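Local coordinates for protein cyclic UMP-AMP synthase (Rhodothermus marinus SG0.5JP17-172, PDB 6E0K) that makes the cyclic dinucleotide 3',3'-cUAMP from UTP and ATP as a second messenger of a CBASS antiphage defence system, at residues E42-G47 / N166-H171; V63-N68 / A128-C133; I134-Y139 / G152-V157. All blocks are in the same frame, centred on the assembly; numbering follows the deposited sequence.

Contact 1 of 3, residues E42-G47 / N166-H171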
loop_
_atom_site.group_PDB
_atom_site.type_symbol
_atom_site.label_atom_id
_atom_site.label_comp_id
_atom_site.label_asym_id
_atom_site.label_seq_id
_atom_site.Cartn_x
_atom_site.Cartn_y
_atom_site.Cartn_z
ATOM N N GLU A 42 -12.242 11.211 8.474
ATOM C CA GLU A 42 -12.214 11.146 7.021
ATOM C C GLU A 42 -12.141 9.692 6.582
ATOM O O GLU A 42 -11.717 8.805 7.333
ATOM C CB GLU A 42 -11.045 11.945 6.443
ATOM C CG GLU A 42 -9.683 11.388 6.769
ATOM C CD GLU A 42 -8.561 12.107 6.025
ATOM O OE1 GLU A 42 -8.744 12.458 4.841
ATOM O OE2 GLU A 42 -7.497 12.320 6.630
ATOM N N VAL A 43 -12.595 9.444 5.356
ATOM C CA VAL A 43 -12.636 8.105 4.798
ATOM C C VAL A 43 -11.962 8.177 3.442
ATOM O O VAL A 43 -12.414 8.925 2.565
ATOM C CB VAL A 43 -14.079 7.588 4.655
ATOM C CG1 VAL A 43 -14.082 6.130 4.201
ATOM C CG2 VAL A 43 -14.840 7.771 5.960
ATOM N N TYR A 44 -10.883 7.422 3.266
ATOM C CA TYR A 44 -10.188 7.423 1.990
ATOM C C TYR A 44 -9.664 6.029 1.681
ATOM O O TYR A 44 -9.625 5.148 2.541
ATOM C CB TYR A 44 -9.062 8.471 1.962
ATOM C CG TYR A 44 -7.951 8.333 2.987
ATOM C CD1 TYR A 44 -8.062 8.920 4.245
ATOM C CD2 TYR A 44 -6.769 7.656 2.675
ATOM C CE1 TYR A 44 -7.025 8.820 5.178
ATOM C CE2 TYR A 44 -5.732 7.548 3.602
ATOM C CZ TYR A 44 -5.873 8.127 4.847
ATOM O OH TYR A 44 -4.845 8.031 5.761
ATOM N N LEU A 45 -9.304 5.814 0.413
ATOM C CA LEU A 45 -8.769 4.529 0.008
ATOM C C LEU A 45 -7.258 4.522 0.091
ATOM O O LEU A 45 -6.606 5.554 -0.064
ATOM C CB LEU A 45 -9.168 4.178 -1.427
ATOM C CG LEU A 45 -10.650 3.932 -1.615
ATOM C CD1 LEU A 45 -10.871 3.306 -2.979
ATOM C CD2 LEU A 45 -11.181 3.030 -0.496
ATOM N N GLN A 46 -6.709 3.336 0.317
ATOM C CA GLN A 46 -5.284 3.117 0.161
ATOM C C GLN A 46 -5.115 1.857 -0.672
ATOM O O GLN A 46 -6.096 1.338 -1.235
ATOM C CB GLN A 46 -4.582 3.011 1.521
ATOM C CG GLN A 46 -4.954 1.780 2.352
ATOM C CD GLN A 46 -4.018 1.612 3.553
ATOM O OE1 GLN A 46 -2.853 2.008 3.500
ATOM N NE2 GLN A 46 -4.527 1.016 4.627
ATOM N N GLY A 47 -3.884 1.367 -0.783
ATOM C CA GLY A 47 -3.763 0.092 -1.459
ATOM C C GLY A 47 -3.852 0.222 -2.968
ATOM O O GLY A 47 -3.783 1.310 -3.544
ATOM N N ASN A 166 1.606 4.273 9.869
ATOM C CA ASN A 166 1.680 4.184 8.419
ATOM C C ASN A 166 1.529 5.570 7.808
ATOM O O ASN A 166 1.051 6.511 8.449
ATOM C CB ASN A 166 0.596 3.262 7.845
ATOM C CG ASN A 166 0.803 1.799 8.202
ATOM O OD1 ASN A 166 1.888 1.374 8.613
ATOM N ND2 ASN A 166 -0.248 1.018 8.036
ATOM N N TYR A 167 1.905 5.681 6.535
ATOM C CA TYR A 167 1.869 6.950 5.810
ATOM C C TYR A 167 1.223 6.774 4.439
ATOM O O TYR A 167 1.837 7.077 3.410
ATOM C CB TYR A 167 3.277 7.514 5.664
ATOM C CG TYR A 167 3.988 7.765 6.977
ATOM C CD1 TYR A 167 4.752 6.778 7.586
ATOM C CD2 TYR A 167 3.882 9.002 7.597
ATOM C CE1 TYR A 167 5.409 7.041 8.814
ATOM C CE2 TYR A 167 4.525 9.269 8.793
ATOM C CZ TYR A 167 5.276 8.290 9.396
ATOM O OH TYR A 167 5.901 8.582 10.600
ATOM N N PRO A 168 -0.023 6.303 4.388
ATOM C CA PRO A 168 -0.634 6.014 3.077
ATOM C C PRO A 168 -0.799 7.236 2.190
ATOM O O PRO A 168 -0.710 7.112 0.957
ATOM C CB PRO A 168 -1.992 5.405 3.453
ATOM C CG PRO A 168 -2.306 6.004 4.800
ATOM C CD PRO A 168 -0.976 6.100 5.500
ATOM N N LYS A 169 -1.045 8.417 2.766
ATOM C CA LYS A 169 -1.192 9.599 1.925
ATOM C C LYS A 169 0.114 9.935 1.217
ATOM O O LYS A 169 0.099 10.352 0.053
ATOM C CB LYS A 169 -1.662 10.787 2.757
ATOM C CG LYS A 169 -3.014 10.580 3.401
ATOM C CD LYS A 169 -3.409 11.820 4.164
ATOM C CE LYS A 169 -4.799 11.668 4.773
ATOM N NZ LYS A 169 -5.167 12.867 5.582
ATOM N N LEU A 170 1.247 9.788 1.910
ATOM C CA LEU A 170 2.533 10.051 1.273
ATOM C C LEU A 170 2.876 8.973 0.260
ATOM O O LEU A 170 3.448 9.272 -0.798
ATOM C CB LEU A 170 3.641 10.151 2.316
ATOM C CG LEU A 170 3.517 11.380 3.204
ATOM C CD1 LEU A 170 4.627 11.355 4.237
ATOM C CD2 LEU A 170 3.584 12.626 2.359
ATOM N N HIS A 171 2.550 7.717 0.567
ATOM C CA HIS A 171 2.692 6.648 -0.423
ATOM C C HIS A 171 1.963 7.016 -1.712
ATOM O O HIS A 171 2.532 6.933 -2.806
ATOM C CB HIS A 171 2.168 5.327 0.152
ATOM C CG HIS A 171 2.274 4.166 -0.789
ATOM N ND1 HIS A 171 3.314 3.266 -0.746
ATOM C CD2 HIS A 171 1.465 3.758 -1.799
ATOM C CE1 HIS A 171 3.150 2.356 -1.690
ATOM N NE2 HIS A 171 2.032 2.628 -2.338
HETATM O O HOH W 1 -4.069 6.547 0.520
#
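Lys169 and Glu42 meet tip to tip in a salt bridge. Lys169 NZ lies 2.6 Å from Glu42 OE2 and sits on the syn lone pair of that oxygen. Both ends have a second partner. Asn68 ND2 also donates to Glu42 OE2, and Glu151 forms another salt bridge with Lys169 NZ. The lysine therefore lies between two carboxylates, which probably favours its charged state. Its chain is extended and crosses the Tyr44 ring at about a right angle, with Lys169 CE 3.6 Å from Tyr44 CE1. Tyr44 OH is hydrogen-bonded to Gln66 OE1. Pro168 comes to the ring edge, in plane, and its CG is 3.4 Å from Tyr44 OH. Glu42, Tyr44 and Gln46 all place CG between the backbone N and the carbonyl carbon (chi1 60° to 67°). All three side chains start out toward the segment 166-171. Gln46, which binds ATP and UTP, lays its OE1 3.5 Å from Pro168 CB. One water joins the two backbones. It donates to Leu45 O at 2.8 Å and, weakly, to Pro168 O at 3.4 Å. Tyr167 is the N-cap residue, and its O accepts from His171 N at 3.0 Å at the start of the helix. The contact thus sets the first turn of helix 168-181 against strand 42-45, which leads into the Gly-Ser motif of the nucleotidyltransferase fold. Strand 61-68 pairs antiparallel with strand 42-45, and Pro168 also rests on Met153 of strand 150-157.

Contact 2 of 3, residues V63-N68 / A128-C133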
loop_
_atom_site.group_PDB
_atom_site.type_symbol
_atom_site.label_atom_id
_atom_site.label_comp_id
_atom_site.label_asym_id
_atom_site.label_seq_id
_atom_site.Cartn_x
_atom_site.Cartn_y
_atom_site.Cartn_z
ATOM N N VAL A 63 -9.773 0.442 2.908
ATOM C CA VAL A 63 -10.368 1.713 3.295
ATOM C C VAL A 63 -9.708 2.187 4.579
ATOM O O VAL A 63 -9.479 1.393 5.494
ATOM C CB VAL A 63 -11.890 1.572 3.492
ATOM C CG1 VAL A 63 -12.522 2.913 3.878
ATOM C CG2 VAL A 63 -12.533 0.990 2.226
ATOM N N VAL A 64 -9.417 3.482 4.649
ATOM C CA VAL A 64 -8.869 4.107 5.849
ATOM C C VAL A 64 -9.929 5.026 6.450
ATOM O O VAL A 64 -10.468 5.895 5.759
ATOM C CB VAL A 64 -7.594 4.904 5.528
ATOM C CG1 VAL A 64 -7.017 5.479 6.818
ATOM C CG2 VAL A 64 -6.558 4.029 4.841
ATOM N N VAL A 65 -10.218 4.839 7.734
ATOM C CA VAL A 65 -11.135 5.694 8.480
ATOM C C VAL A 65 -10.291 6.399 9.534
ATOM O O VAL A 65 -9.842 5.771 10.502
ATOM C CB VAL A 65 -12.281 4.875 9.088
ATOM C CG1 VAL A 65 -13.134 5.733 9.993
ATOM C CG2 VAL A 65 -13.145 4.311 7.959
ATOM N N GLN A 66 -10.019 7.685 9.325
ATOM C CA GLN A 66 -8.969 8.389 10.062
ATOM C C GLN A 66 -9.548 9.567 10.832
ATOM O O GLN A 66 -10.163 10.465 10.243
ATOM C CB GLN A 66 -7.871 8.859 9.105
ATOM C CG GLN A 66 -6.812 9.715 9.800
ATOM C CD GLN A 66 -5.622 10.003 8.906
ATOM O OE1 GLN A 66 -5.156 9.121 8.174
ATOM N NE2 GLN A 66 -5.101 11.226 8.975
ATOM N N LEU A 67 -9.333 9.572 12.149
ATOM C CA LEU A 67 -9.753 10.687 12.986
ATOM C C LEU A 67 -8.695 11.777 12.934
ATOM O O LEU A 67 -7.509 11.504 13.144
ATOM C CB LEU A 67 -9.953 10.214 14.424
ATOM C CG LEU A 67 -10.476 11.280 15.372
ATOM C CD1 LEU A 67 -11.885 11.644 14.976
ATOM C CD2 LEU A 67 -10.397 10.801 16.821
ATOM N N ASN A 68 -9.117 13.012 12.642
ATOM C CA ASN A 68 -8.196 14.139 12.529
ATOM C C ASN A 68 -8.423 15.230 13.559
ATOM O O ASN A 68 -7.693 16.228 13.547
ATOM C CB ASN A 68 -8.282 14.751 11.127
ATOM C CG ASN A 68 -7.691 13.854 10.078
ATOM O OD1 ASN A 68 -6.578 13.360 10.248
ATOM N ND2 ASN A 68 -8.421 13.633 8.987
ATOM N N ALA A 128 -14.812 -4.705 2.283
ATOM C CA ALA A 128 -13.914 -3.641 2.673
ATOM C C ALA A 128 -13.093 -4.091 3.872
ATOM O O ALA A 128 -13.612 -4.711 4.806
ATOM C CB ALA A 128 -14.687 -2.363 3.005
ATOM N N ASP A 129 -11.805 -3.807 3.822
ATOM C CA ASP A 129 -10.908 -4.013 4.950
ATOM C C ASP A 129 -10.608 -2.626 5.497
ATOM O O ASP A 129 -9.908 -1.842 4.849
ATOM C CB ASP A 129 -9.640 -4.734 4.501
ATOM C CG ASP A 129 -8.836 -5.265 5.657
ATOM O OD1 ASP A 129 -9.426 -5.928 6.537
ATOM O OD2 ASP A 129 -7.609 -5.028 5.678
ATOM N N VAL A 130 -11.175 -2.308 6.660
ATOM C CA VAL A 130 -11.222 -0.938 7.165
ATOM C C VAL A 130 -10.181 -0.774 8.260
ATOM O O VAL A 130 -10.263 -1.427 9.305
ATOM C CB VAL A 130 -12.622 -0.581 7.690
ATOM C CG1 VAL A 130 -12.644 0.844 8.199
ATOM C CG2 VAL A 130 -13.675 -0.751 6.588
ATOM N N VAL A 131 -9.204 0.101 8.026
ATOM C CA VAL A 131 -8.217 0.451 9.045
ATOM C C VAL A 131 -8.737 1.666 9.807
ATOM O O VAL A 131 -8.923 2.742 9.229
ATOM C CB VAL A 131 -6.847 0.738 8.421
ATOM C CG1 VAL A 131 -5.894 1.255 9.497
ATOM C CG2 VAL A 131 -6.274 -0.513 7.787
ATOM N N VAL A 132 -9.000 1.480 11.096
ATOM C CA VAL A 132 -9.464 2.552 11.967
ATOM C C VAL A 132 -8.240 3.160 12.629
ATOM O O VAL A 132 -7.481 2.456 13.305
ATOM C CB VAL A 132 -10.451 2.023 13.015
ATOM C CG1 VAL A 132 -10.841 3.134 13.964
ATOM C CG2 VAL A 132 -11.679 1.435 12.335
ATOM N N CYS A 133 -8.018 4.458 12.425
ATOM C CA CYS A 133 -6.751 5.043 12.858
ATOM C C CYS A 133 -6.948 6.495 13.265
ATOM O O CYS A 133 -7.975 7.105 12.988
ATOM C CB CYS A 133 -5.693 4.941 11.759
ATOM S SG CYS A 133 -6.152 5.722 10.193
#
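Cys133 O is gripped twice from strand 63-68. Leu67 N donates to Cys133 O at 2.9 Å, and Gln66 CA adds a CA-H contact to Cys133 O at 3.3 Å. Strands 63-68 and 128-133 run parallel, with 24° between their axes. Five backbone hydrogen bonds join them, that of Leu67 N being the last. Val63 N donates to Asp129 O, and Val63 O accepts from Val131 N. Val65 N donates to Val131 O at 2.9 Å, with an almost straight N-H...O angle of 175°. Val65 O accepts from Cys133 N. Val63, Val65, Val130 and Val132 share one face. There Val65 CG2, beside its backbone N, crosses obliquely to Val130 CG1 at 3.5 Å. Helix 18-32 covers this face, touching Val63, Val65 and Ala128. On the other face are Val64, Gln66, Val131 and Cys133. Cys133 SG takes the crowded position between N and carbonyl carbon. It lies 3.5 Å from Val64 CG1 and 3.7 Å from Gln66 CB. The extended Gln66 chain, with CG anti to the backbone N (chi1 175°), brings its NE2 to Asn68 OD1, and its OE1 is the acceptor of Tyr44 OH. This is a parallel pair within the mixed nucleotidyltransferase sheet. Asp129, on the same strand as Cys133, carries an Mg(2+)-binding carboxylate. Its OD1 has Lys120 in a salt bridge and Thr118 OG1 in a hydrogen bond, which would favour the ionised form. The chemistry thus divides: the valine face under helix 18-32 is apolar, the five bonds satisfy the backbone N and O atoms between the strands, and the charge of Asp129 lies beside Lys120 and Thr118.

Contact 3 of 3, residues I134-Y139 / G152-V157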
loop_
_atom_site.group_PDB
_atom_site.type_symbol
_atom_site.label_atom_id
_atom_site.label_comp_id
_atom_site.label_asym_id
_atom_site.label_seq_id
_atom_site.Cartn_x
_atom_site.Cartn_y
_atom_site.Cartn_z
ATOM N N ILE A 134 -5.937 7.041 13.943
ATOM C CA ILE A 134 -5.905 8.449 14.313
ATOM C C ILE A 134 -4.694 9.083 13.640
ATOM O O ILE A 134 -3.661 8.436 13.435
ATOM C CB ILE A 134 -5.856 8.625 15.847
ATOM C CG1 ILE A 134 -7.150 8.116 16.482
ATOM C CG2 ILE A 134 -5.635 10.083 16.217
ATOM C CD1 ILE A 134 -7.179 8.307 17.971
ATOM N N GLN A 135 -4.840 10.343 13.254
ATOM C CA GLN A 135 -3.731 11.087 12.669
ATOM C C GLN A 135 -2.499 10.972 13.563
ATOM O O GLN A 135 -2.603 11.051 14.783
ATOM C CB GLN A 135 -4.134 12.553 12.513
ATOM C CG GLN A 135 -3.094 13.435 11.854
ATOM C CD GLN A 135 -3.521 14.891 11.868
ATOM O OE1 GLN A 135 -2.854 15.740 12.451
ATOM N NE2 GLN A 135 -4.661 15.181 11.244
ATOM N N TYR A 136 -1.345 10.739 12.946
ATOM C CA TYR A 136 -0.068 10.678 13.645
ATOM C C TYR A 136 0.826 11.777 13.092
ATOM O O TYR A 136 0.934 11.932 11.874
ATOM C CB TYR A 136 0.602 9.312 13.455
ATOM C CG TYR A 136 1.902 9.189 14.217
ATOM C CD1 TYR A 136 1.905 8.808 15.547
ATOM C CD2 TYR A 136 3.122 9.468 13.607
ATOM C CE1 TYR A 136 3.103 8.686 16.264
ATOM C CE2 TYR A 136 4.307 9.358 14.302
ATOM C CZ TYR A 136 4.297 8.967 15.628
ATOM O OH TYR A 136 5.484 8.855 16.302
ATOM N N ARG A 137 1.438 12.554 13.979
ATOM C CA ARG A 137 2.359 13.609 13.577
ATOM C C ARG A 137 3.761 13.243 14.035
ATOM O O ARG A 137 4.016 13.128 15.240
ATOM C CB ARG A 137 1.948 14.955 14.180
ATOM C CG ARG A 137 0.598 15.458 13.682
ATOM C CD ARG A 137 0.359 16.879 14.182
ATOM N NE ARG A 137 -0.979 17.359 13.847
ATOM C CZ ARG A 137 -1.427 18.573 14.150
ATOM N NH1 ARG A 137 -0.647 19.435 14.791
ATOM N NH2 ARG A 137 -2.665 18.923 13.809
ATOM N N LYS A 138 4.674 13.099 13.078
ATOM C CA LYS A 138 6.077 12.867 13.371
ATOM C C LYS A 138 6.786 14.211 13.317
ATOM O O LYS A 138 6.960 14.789 12.237
ATOM C CB LYS A 138 6.683 11.872 12.383
ATOM C CG LYS A 138 8.154 11.604 12.660
ATOM C CD LYS A 138 8.671 10.431 11.835
ATOM C CE LYS A 138 8.489 10.663 10.345
ATOM N NZ LYS A 138 9.137 9.558 9.564
ATOM N N TYR A 139 7.169 14.722 14.494
ATOM C CA TYR A 139 7.816 16.011 14.640
ATOM C C TYR A 139 9.323 15.846 14.733
ATOM O O TYR A 139 9.816 14.829 15.234
ATOM C CB TYR A 139 7.336 16.725 15.905
ATOM C CG TYR A 139 5.978 17.387 15.810
ATOM C CD1 TYR A 139 4.814 16.683 16.108
ATOM C CD2 TYR A 139 5.870 18.735 15.489
ATOM C CE1 TYR A 139 3.572 17.305 16.055
ATOM C CE2 TYR A 139 4.630 19.358 15.417
ATOM C CZ TYR A 139 3.492 18.639 15.719
ATOM O OH TYR A 139 2.267 19.266 15.663
ATOM N N GLY A 152 1.174 11.076 9.259
ATOM C CA GLY A 152 0.770 9.719 8.980
ATOM C C GLY A 152 -0.492 9.397 9.755
ATOM O O GLY A 152 -1.315 10.267 10.037
ATOM N N MET A 153 -0.637 8.121 10.097
ATOM C CA MET A 153 -1.733 7.694 10.950
ATOM C C MET A 153 -1.243 6.525 11.782
ATOM O O MET A 153 -0.204 5.923 11.494
ATOM C CB MET A 153 -2.986 7.323 10.134
ATOM C CG MET A 153 -2.748 6.346 8.990
ATOM S SD MET A 153 -2.577 4.640 9.559
ATOM C CE MET A 153 -3.285 3.738 8.166
ATOM N N THR A 154 -1.998 6.203 12.827
ATOM C CA THR A 154 -1.573 5.135 13.713
ATOM C C THR A 154 -2.783 4.404 14.279
ATOM O O THR A 154 -3.882 4.963 14.386
ATOM C CB THR A 154 -0.678 5.680 14.848
ATOM O OG1 THR A 154 -0.087 4.592 15.575
ATOM C CG2 THR A 154 -1.477 6.539 15.799
ATOM N N PHE A 155 -2.565 3.141 14.637
ATOM C CA PHE A 155 -3.601 2.326 15.247
ATOM C C PHE A 155 -2.932 1.338 16.190
ATOM O O PHE A 155 -1.737 1.060 16.079
ATOM C CB PHE A 155 -4.452 1.593 14.193
ATOM C CG PHE A 155 -3.642 0.816 13.184
ATOM C CD1 PHE A 155 -3.161 1.434 12.040
ATOM C CD2 PHE A 155 -3.358 -0.529 13.384
ATOM C CE1 PHE A 155 -2.406 0.731 11.108
ATOM C CE2 PHE A 155 -2.616 -1.238 12.454
ATOM C CZ PHE A 155 -2.136 -0.603 11.313
ATOM N N TYR A 156 -3.711 0.843 17.143
ATOM C CA TYR A 156 -3.235 -0.105 18.141
ATOM C C TYR A 156 -3.612 -1.514 17.705
ATOM O O TYR A 156 -4.641 -1.724 17.056
ATOM C CB TYR A 156 -3.835 0.218 19.514
ATOM C CG TYR A 156 -3.256 -0.532 20.689
ATOM C CD1 TYR A 156 -1.933 -0.340 21.090
ATOM C CD2 TYR A 156 -4.041 -1.402 21.442
ATOM C CE1 TYR A 156 -1.411 -1.011 22.192
ATOM C CE2 TYR A 156 -3.531 -2.069 22.535
ATOM C CZ TYR A 156 -2.212 -1.880 22.910
ATOM O OH TYR A 156 -1.708 -2.545 24.010
ATOM N N VAL A 157 -2.743 -2.469 18.020
ATOM C CA VAL A 157 -3.012 -3.881 17.764
ATOM C C VAL A 157 -3.149 -4.560 19.121
ATOM O O VAL A 157 -2.137 -4.826 19.794
ATOM C CB VAL A 157 -1.909 -4.520 16.902
ATOM C CG1 VAL A 157 -2.287 -5.947 16.525
ATOM C CG2 VAL A 157 -1.654 -3.696 15.663
#
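Tyr136 sets CG anti to the backbone N (chi1 -177°), and Thr154 places OG1 anti to its own N (chi1 -170°). This leaves Thr154 CG2 in the crowded position between N and carbonyl carbon. There it meets the Tyr136 ring obliquely, 4.1 Å from Tyr136 CD1, and is 3.7 Å from Ile134 O. Thr154 OG1 is hydrogen-bonded to Val164 O of strand 162-166. Met153 also takes the crowded position, then bends at chi2 and chi3. Its CB approaches Ile134 O to 3.5 Å, while the rest of the chain turns off toward Gln66, Val131 and Cys133. The two strands are the arms of a beta hairpin, 127-138 and 150-157, that extends the nucleotidyltransferase sheet. Ile134 and Thr154 form one hydrogen-bonded pair. Thr154 N donates to Ile134 O at 2.8 Å, and Ile134 N returns a bond to Thr154 O at 3.0 Å. Tyr136 and Gly152 form the other, with Gly152 N 2.8 Å from Tyr136 O. Gln135 and Met153, the non-hydrogen-bonded pair between them, come within 4.3 Å CA to CA, and their side chains diverge. The N-to-C directions of the two segments make 121°, well off a flat antiparallel pair. Tyr136 N approaches Gly152 O from above the carbonyl plane, yet the N-H...O line is almost straight. Farther along, Arg137 gives two bonds in its guanidinium plane, from NE to Gln135 OE1 and from NH1 to Tyr139 OH.

All three contacts reach one mixed sheet. Contacts 1 and 2 are closest, about 9 Å between centres; Tyr44 O and Val64 N, 2.7 Å apart, join their strands. Contact 3 lies about 12 Å from each of the others. Contacts 2 and 3 share strand 127-138, and Leu67 O to Gln135 N, 2.9 Å, continues the pairing. Contact 1 reaches contact 3 through Asn166 O and Met153 N, 2.9 Å apart. Contact 1 supplies Gln46, Gly47 and Asn166 to the active site, and contact 2 supplies Asp129. The side chain of Gln46 is about 4 Å from that of Asp62 and about 7 Å from that of Asp129, both Mg(2+) ligands. UTP-binding Asn166 adjoins Met153 of contact 3.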